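Side-chain contacts in Lin1840 protein (Listeria innocua serovar 6a, PDB 4ZOC), which probably hydrolyses terminal, non-reducing beta-D-glucosyl residues with release of beta-D-glucose, as a family 3 glycoside hydrolase linked to beta-1,2-glucan metabolism: residues A[393-398]-A[419-424]; A[448-453]-A[487-492]. The protein carries 2 engineered substitutions. All coordinates share one frame; numbering follows the deposited sequence.

Contact 1: A[393-398]-A[419-424]; sequences IALVGP and INVETG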
ATOM      1  N   ILE A 393      15.435 -40.612 -11.719  1.00 11.12           N
ATOM      2  CA  ILE A 393      15.288 -39.241 -11.233  1.00  9.43           C
ATOM      3  C   ILE A 393      16.645 -38.712 -10.815  1.00 10.12           C
ATOM      4  O   ILE A 393      17.356 -39.286  -9.974  1.00 14.60           O
ATOM      5  CB  ILE A 393      14.358 -39.182 -10.003  1.00 10.67           C
ATOM      6  CG1 ILE A 393      12.942 -39.517 -10.437  1.00 13.71           C
ATOM      7  CG2 ILE A 393      14.465 -37.778  -9.381  1.00 11.81           C
ATOM      8  CD1 ILE A 393      11.951 -39.728  -9.271  1.00 13.92           C
ATOM      9  N   ALA A 394      17.024 -37.587 -11.371  1.00 10.42           N
ATOM     10  CA  ALA A 394      18.066 -36.747 -10.757  1.00  9.57           C
ATOM     11  C   ALA A 394      17.368 -35.695  -9.894  1.00 10.43           C
ATOM     12  O   ALA A 394      16.600 -34.837 -10.369  1.00  9.26           O
ATOM     13  CB  ALA A 394      18.934 -36.065 -11.807  1.00 13.34           C
ATOM     14  N   LEU A 395      17.658 -35.798  -8.616  1.00 11.07           N
ATOM     15  CA  LEU A 395      17.081 -34.927  -7.567  1.00  9.69           C
ATOM     16  C   LEU A 395      18.160 -33.900  -7.241  1.00  8.73           C
ATOM     17  O   LEU A 395      19.211 -34.223  -6.692  1.00  9.87           O
ATOM     18  CB  LEU A 395      16.707 -35.752  -6.318  1.00 10.39           C
ATOM     19  CG  LEU A 395      16.291 -34.885  -5.127  1.00 11.27           C
ATOM     20  CD1 LEU A 395      15.063 -34.037  -5.361  1.00 10.88           C
ATOM     21  CD2 LEU A 395      16.059 -35.759  -3.936  1.00 10.07           C
ATOM     22  N   VAL A 396      17.937 -32.668  -7.605  1.00  8.39           N
ATOM     23  CA  VAL A 396      18.969 -31.676  -7.412  1.00  9.36           C
ATOM     24  C   VAL A 396      18.455 -30.403  -6.752  1.00  9.93           C
ATOM     25  O   VAL A 396      17.279 -30.056  -6.911  1.00 10.15           O
ATOM     26  CB  VAL A 396      19.726 -31.337  -8.717  1.00 11.64           C
ATOM     27  CG1 VAL A 396      20.183 -32.609  -9.486  1.00 10.02           C
ATOM     28  CG2 VAL A 396      18.857 -30.617  -9.631  1.00 13.80           C
ATOM     29  N   GLY A 397      19.361 -29.696  -6.067  1.00  9.33           N
ATOM     30  CA  GLY A 397      19.053 -28.420  -5.500  1.00  8.81           C
ATOM     31  C   GLY A 397      19.070 -28.314  -4.003  1.00  8.11           C
ATOM     32  O   GLY A 397      19.409 -29.260  -3.315  1.00  8.68           O
ATOM     33  N   PRO A 398      18.743 -27.127  -3.490  1.00  7.71           N
ATOM     34  CA  PRO A 398      18.855 -26.885  -2.050  1.00  7.41           C
ATOM     35  C   PRO A 398      17.842 -27.546  -1.155  1.00  7.76           C
ATOM     36  O   PRO A 398      18.162 -27.711   0.045  1.00 10.59           O
ATOM     37  CB  PRO A 398      18.798 -25.385  -1.943  1.00  8.58           C
ATOM     38  CG  PRO A 398      18.065 -24.930  -3.141  1.00  8.71           C
ATOM     39  CD  PRO A 398      18.437 -25.906  -4.221  1.00  7.47           C
ATOM     40  N   ILE A 419      10.591 -35.976   7.195  1.00 10.21           N
ATOM     41  CA  ILE A 419      11.040 -36.764   6.076  1.00  9.44           C
ATOM     42  C   ILE A 419      11.473 -35.801   4.991  1.00  9.27           C
ATOM     43  O   ILE A 419      10.609 -35.070   4.420  1.00 11.57           O
ATOM     44  CB  ILE A 419       9.926 -37.683   5.548  1.00 10.30           C
ATOM     45  CG1 ILE A 419       9.304 -38.609   6.639  1.00 11.63           C
ATOM     46  CG2 ILE A 419      10.393 -38.520   4.342  1.00 11.56           C
ATOM     47  CD1 ILE A 419      10.242 -39.546   7.295  1.00 11.88           C
ATOM     48  N   ASN A 420      12.776 -35.776   4.679  1.00  9.97           N
ATOM     49  CA  ASN A 420      13.261 -34.903   3.604  1.00  8.95           C
ATOM     50  C   ASN A 420      12.896 -35.419   2.205  1.00  9.31           C
ATOM     51  O   ASN A 420      12.321 -36.534   2.021  1.00  9.20           O
ATOM     52  CB  ASN A 420      14.716 -34.543   3.793  1.00  9.85           C
ATOM     53  CG  ASN A 420      15.671 -35.700   3.470  1.00  9.14           C
ATOM     54  OD1 ASN A 420      15.235 -36.792   3.129  1.00  9.01           O
ATOM     55  ND2 ASN A 420      16.943 -35.428   3.494  1.00 10.33           N
ATOM     56  N   VAL A 421      13.164 -34.601   1.177  1.00  8.94           N
ATOM     57  CA  VAL A 421      12.757 -34.977  -0.153  1.00 10.42           C
ATOM     58  C   VAL A 421      13.484 -36.236  -0.640  1.00  7.83           C
ATOM     59  O   VAL A 421      12.828 -37.106  -1.193  1.00  7.83           O
ATOM     60  CB  VAL A 421      12.927 -33.826  -1.127  1.00 11.06           C
ATOM     61  CG1 VAL A 421      12.525 -34.243  -2.518  1.00 11.21           C
ATOM     62  CG2 VAL A 421      12.058 -32.657  -0.659  1.00 10.24           C
ATOM     63  N   GLU A 422      14.815 -36.316  -0.456  1.00  7.36           N
ATOM     64  CA  GLU A 422      15.539 -37.501  -0.864  1.00  8.21           C
ATOM     65  C   GLU A 422      14.952 -38.765  -0.224  1.00  8.51           C
ATOM     66  O   GLU A 422      14.653 -39.746  -0.914  1.00 11.07           O
ATOM     67  CB  GLU A 422      17.055 -37.430  -0.546  1.00 10.49           C
ATOM     68  CG  GLU A 422      17.754 -38.750  -0.891  1.00 10.45           C
ATOM     69  CD  GLU A 422      19.265 -38.748  -0.633  1.00 11.42           C
ATOM     70  OE1 GLU A 422      19.792 -37.773  -0.077  1.00 11.43           O
ATOM     71  OE2 GLU A 422      19.920 -39.725  -1.063  1.00 13.57           O
ATOM     72  N   THR A 423      14.725 -38.726   1.069  1.00 10.18           N
ATOM     73  CA  THR A 423      14.259 -39.896   1.812  1.00 10.36           C
ATOM     74  C   THR A 423      12.871 -40.296   1.324  1.00 10.93           C
ATOM     75  O   THR A 423      12.593 -41.483   1.108  1.00 10.76           O
ATOM     76  CB  THR A 423      14.306 -39.642   3.322  1.00 10.42           C
ATOM     77  OG1 THR A 423      15.649 -39.395   3.703  1.00 11.96           O
ATOM     78  CG2 THR A 423      13.745 -40.844   4.144  1.00 10.59           C
ATOM     79  N   GLY A 424      12.011 -39.310   1.117  1.00 10.08           N
ATOM     80  CA  GLY A 424      10.653 -39.550   0.616  1.00 10.58           C
ATOM     81  C   GLY A 424      10.705 -40.177  -0.788  1.00  9.96           C
ATOM     82  O   GLY A 424      10.039 -41.196  -1.059  1.00 10.11           O
TER
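L395, a buried leucine of strand 393-397, reaches with both methyl groups onto the first turn of helix 421-426. The two elements belong to a beta-alpha-beta unit whose second strand, 432-436, runs parallel to the first in the mixed sheet of the C-terminal glycoside hydrolase family 3 domain, and the contact illustrates how one branched side chain can join helix to sheet. The tight part is apolar. L395 holds CG anti to its own backbone N (chi1 172°), which carries the fork out from the strand toward the helix; there its two methyls find different partners: CD1 of L395 meets CG1 of V421 at 3.8 Å, while CD2 of L395 lies 3.6 Å from CA of E422, against the helix backbone itself. V461, V432 and V434 of the flanking strands pack round the same leucine.

Toward solvent the contact loosens. E422 contributes its CB, 3.9 Å from CD2 of L395, and its extended chain then carries the carboxylate to a salt bridge with R426, one turn on. T423 faces away from the strand and serves the helix end instead, for N420 is the N-cap. OD1 of N420 accepts two bonds, from T423 N at 2.9 Å and from T423 OG1 at 2.7 Å, the two donors approaching from opposite faces of the amide plane.

Contact 2: A[448-453]-A[487-492]; sequences VAVKAA and YQLAKF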
ATOM      1  N   VAL A 448      29.080 -29.016 -12.488  1.00 12.16           N
ATOM      2  CA  VAL A 448      29.659 -30.248 -12.973  1.00 13.38           C
ATOM      3  C   VAL A 448      28.913 -31.431 -12.391  1.00 12.97           C
ATOM      4  O   VAL A 448      28.530 -32.334 -13.124  1.00 14.65           O
ATOM      5  CB  VAL A 448      31.181 -30.299 -12.683  1.00 14.50           C
ATOM      6  CG1 VAL A 448      31.716 -31.713 -12.846  1.00 17.95           C
ATOM      7  CG2 VAL A 448      31.903 -29.330 -13.615  1.00 16.14           C
ATOM      8  N   ALA A 449      28.623 -31.394 -11.093  1.00 11.26           N
ATOM      9  CA  ALA A 449      27.974 -32.512 -10.442  1.00 11.55           C
ATOM     10  C   ALA A 449      26.512 -32.653 -10.875  1.00 12.43           C
ATOM     11  O   ALA A 449      26.021 -33.767 -11.048  1.00  9.67           O
ATOM     12  CB  ALA A 449      28.076 -32.353  -8.943  1.00 13.51           C
ATOM     13  N   VAL A 450      25.806 -31.532 -11.036  1.00 12.07           N
ATOM     14  CA  VAL A 450      24.441 -31.563 -11.572  1.00 12.32           C
ATOM     15  C   VAL A 450      24.415 -32.099 -12.990  1.00 12.80           C
ATOM     16  O   VAL A 450      23.565 -32.878 -13.350  1.00 11.64           O
ATOM     17  CB  VAL A 450      23.806 -30.157 -11.484  1.00 12.39           C
ATOM     18  CG1 VAL A 450      22.503 -30.060 -12.249  1.00 13.46           C
ATOM     19  CG2 VAL A 450      23.536 -29.794 -10.035  1.00 12.97           C
ATOM     20  N   LYS A 451      25.362 -31.680 -13.814  1.00 13.57           N
ATOM     21  CA  LYS A 451      25.348 -32.116 -15.218  1.00 14.53           C
ATOM     22  C   LYS A 451      25.554 -33.646 -15.303  1.00 15.34           C
ATOM     23  O   LYS A 451      24.825 -34.417 -16.023  1.00 15.38           O
ATOM     24  CB  LYS A 451      26.377 -31.329 -15.988  1.00 16.88           C
ATOM     25  CG  LYS A 451      26.540 -31.784 -17.415  1.00 22.38           C
ATOM     26  CD  LYS A 451      27.660 -30.964 -18.061  1.00 27.23           C
ATOM     27  CE  LYS A 451      27.817 -31.286 -19.531  1.00 33.14           C
ATOM     28  NZ  LYS A 451      28.165 -30.044 -20.267  1.00 35.95           N
ATOM     29  N   ALA A 452      26.471 -34.116 -14.507  1.00 11.34           N
ATOM     30  CA  ALA A 452      26.710 -35.583 -14.477  1.00 13.85           C
ATOM     31  C   ALA A 452      25.486 -36.381 -14.021  1.00 13.39           C
ATOM     32  O   ALA A 452      25.173 -37.466 -14.641  1.00 13.16           O
ATOM     33  CB  ALA A 452      27.899 -35.878 -13.590  1.00 14.42           C
ATOM     34  N   ALA A 453      24.800 -35.926 -12.973  1.00 12.20           N
ATOM     35  CA  ALA A 453      23.604 -36.646 -12.479  1.00 12.47           C
ATOM     36  C   ALA A 453      22.456 -36.664 -13.475  1.00 11.86           C
ATOM     37  O   ALA A 453      21.778 -37.684 -13.681  1.00 13.31           O
ATOM     38  CB  ALA A 453      23.119 -36.100 -11.126  1.00 13.90           C
ATOM     39  N   TYR A 487      17.383 -19.260  -9.209  1.00  7.49           N
ATOM     40  CA  TYR A 487      16.938 -19.000 -10.566  1.00  7.16           C
ATOM     41  C   TYR A 487      18.049 -19.350 -11.550  1.00  7.28           C
ATOM     42  O   TYR A 487      17.752 -19.954 -12.600  1.00  8.64           O
ATOM     43  CB  TYR A 487      16.494 -17.546 -10.792  1.00  7.97           C
ATOM     44  CG  TYR A 487      15.326 -17.114  -9.929  1.00  7.98           C
ATOM     45  CD1 TYR A 487      14.057 -17.338 -10.339  1.00  9.63           C
ATOM     46  CD2 TYR A 487      15.520 -16.436  -8.721  1.00  7.47           C
ATOM     47  CE1 TYR A 487      12.960 -16.956  -9.567  1.00  8.04           C
ATOM     48  CE2 TYR A 487      14.441 -16.098  -7.918  1.00  7.36           C
ATOM     49  CZ  TYR A 487      13.176 -16.315  -8.359  1.00  8.12           C
ATOM     50  OH  TYR A 487      12.119 -15.879  -7.556  1.00  6.72           O
ATOM     51  N   GLN A 488      19.297 -19.080 -11.200  1.00  8.34           N
ATOM     52  CA  GLN A 488      20.409 -19.490 -12.080  1.00  9.48           C
ATOM     53  C   GLN A 488      20.467 -21.008 -12.230  1.00  8.90           C
ATOM     54  O   GLN A 488      20.785 -21.517 -13.292  1.00 10.78           O
ATOM     55  CB  GLN A 488      21.777 -18.938 -11.600  1.00 11.12           C
ATOM     56  CG  GLN A 488      21.887 -17.414 -11.584  1.00 17.52           C
ATOM     57  CD  GLN A 488      23.019 -16.956 -10.668  1.00 29.65           C
ATOM     58  OE1 GLN A 488      23.794 -17.774 -10.093  1.00 33.16           O
ATOM     59  NE2 GLN A 488      23.162 -15.662 -10.540  1.00 43.68           N
ATOM     60  N   LEU A 489      20.275 -21.725 -11.146  1.00  8.72           N
ATOM     61  CA  LEU A 489      20.218 -23.192 -11.205  1.00  8.07           C
ATOM     62  C   LEU A 489      19.120 -23.700 -12.089  1.00  7.53           C
ATOM     63  O   LEU A 489      19.346 -24.604 -12.892  1.00  8.66           O
ATOM     64  CB  LEU A 489      20.131 -23.789  -9.746  1.00  8.01           C
ATOM     65  CG  LEU A 489      20.014 -25.280  -9.620  1.00  7.65           C
ATOM     66  CD1 LEU A 489      21.156 -26.027 -10.304  1.00  8.91           C
ATOM     67  CD2 LEU A 489      19.963 -25.679  -8.111  1.00  6.00           C
ATOM     68  N   ALA A 490      17.920 -23.165 -11.980  1.00  7.65           N
ATOM     69  CA  ALA A 490      16.812 -23.613 -12.848  1.00  8.11           C
ATOM     70  C   ALA A 490      17.156 -23.354 -14.340  1.00  7.16           C
ATOM     71  O   ALA A 490      16.904 -24.164 -15.180  1.00  8.66           O
ATOM     72  CB  ALA A 490      15.569 -22.874 -12.441  1.00  8.59           C
ATOM     73  N   LYS A 491      17.762 -22.200 -14.618  1.00  7.91           N
ATOM     74  CA  LYS A 491      18.241 -21.818 -15.956  1.00 10.27           C
ATOM     75  C   LYS A 491      19.279 -22.815 -16.449  1.00  9.86           C
ATOM     76  O   LYS A 491      19.112 -23.363 -17.541  1.00 10.17           O
ATOM     77  CB  LYS A 491      18.803 -20.402 -15.955  1.00 15.42           C
ATOM     78  CG  LYS A 491      19.178 -19.797 -17.323  1.00 23.04           C
ATOM     79  CD  LYS A 491      19.577 -18.324 -17.176  1.00 31.30           C
ATOM     80  CE  LYS A 491      20.938 -18.156 -16.497  1.00 35.37           C
ATOM     81  NZ  LYS A 491      21.471 -16.778 -16.734  1.00 45.01           N
ATOM     82  N   PHE A 492      20.283 -23.100 -15.627  1.00 10.60           N
ATOM     83  CA  PHE A 492      21.242 -24.166 -15.939  1.00  9.36           C
ATOM     84  C   PHE A 492      20.652 -25.536 -16.221  1.00  9.24           C
ATOM     85  O   PHE A 492      20.976 -26.097 -17.229  1.00 10.27           O
ATOM     86  CB  PHE A 492      22.323 -24.237 -14.872  1.00 11.01           C
ATOM     87  CG  PHE A 492      23.336 -25.289 -15.135  1.00 11.43           C
ATOM     88  CD1 PHE A 492      24.319 -25.102 -16.112  1.00 13.40           C
ATOM     89  CD2 PHE A 492      23.357 -26.430 -14.378  1.00 11.05           C
ATOM     90  CE1 PHE A 492      25.273 -26.104 -16.349  1.00 17.63           C
ATOM     91  CE2 PHE A 492      24.298 -27.422 -14.625  1.00 15.16           C
ATOM     92  CZ  PHE A 492      25.288 -27.240 -15.594  1.00 13.15           C
TER
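V450 and F492 form the centre of this helix-to-helix contact, meeting at the rim of the aromatic ring. CG1 of V450 lies 4.0 Å from CE2 of F492, in the plane of the ring, so the methyl addresses the edge of the ring rather than a face. CB of V450 follows at 4.2 Å from the same CE2. On the neighbouring corner of the ring, CZ of F492 comes within 4.2 Å of CB of K451, again near the ring plane. The lysine takes part through this first carbon, while its long chain leads away from the opposing helix. A looser touch, 4.5 Å between CG2 of V450 and CD1 of L489, extends the apolar patch inward.

The phenylalanine can span the gap because its CG stands anti to the backbone N (chi1 -179°), which throws the ring across toward helix 444-456. The short helix axes stay 11.7 Å apart at their closest and run in broadly the same direction, at 38°, a gap the ring bridges. This is the packing of neighbouring helices on one face of an alpha/beta sheet: helix 444-456 leads into strand 459-465 and helix 484-494 into strand 500-505, two adjacent parallel strands of the family 3 C-terminal domain.

Further out, the sheet and its loops set the floor. V450 rests on V435 and is also touched by L496, while L489 is lodged among T437, L442 and L462. Just beyond the segment, the backbone O of F492 receives a hydrogen bond from OG1 of T495.

In the fold
Followed from the N terminus, the chain first meets contact 1 within the family 3 C-terminal domain, which closes a loop of 20 residues without helix or strand between 393-398 and 419-424. Strand 432-436 then completes the crossover before contact 2 opens at 448-453, and that contact closes a longer loop, containing strand 459-465, at 487-492. The two loops stand in series, neither nested nor crossed, with contact centres about 15 Å apart. The sheet joins them: CB of A394 packs 3.8 Å from O of A453, and CA of G397 lies 3.9 Å from CD2 of L489. Strand 393-397 thus ties all three helices together, away from the glucose and magnesium sites.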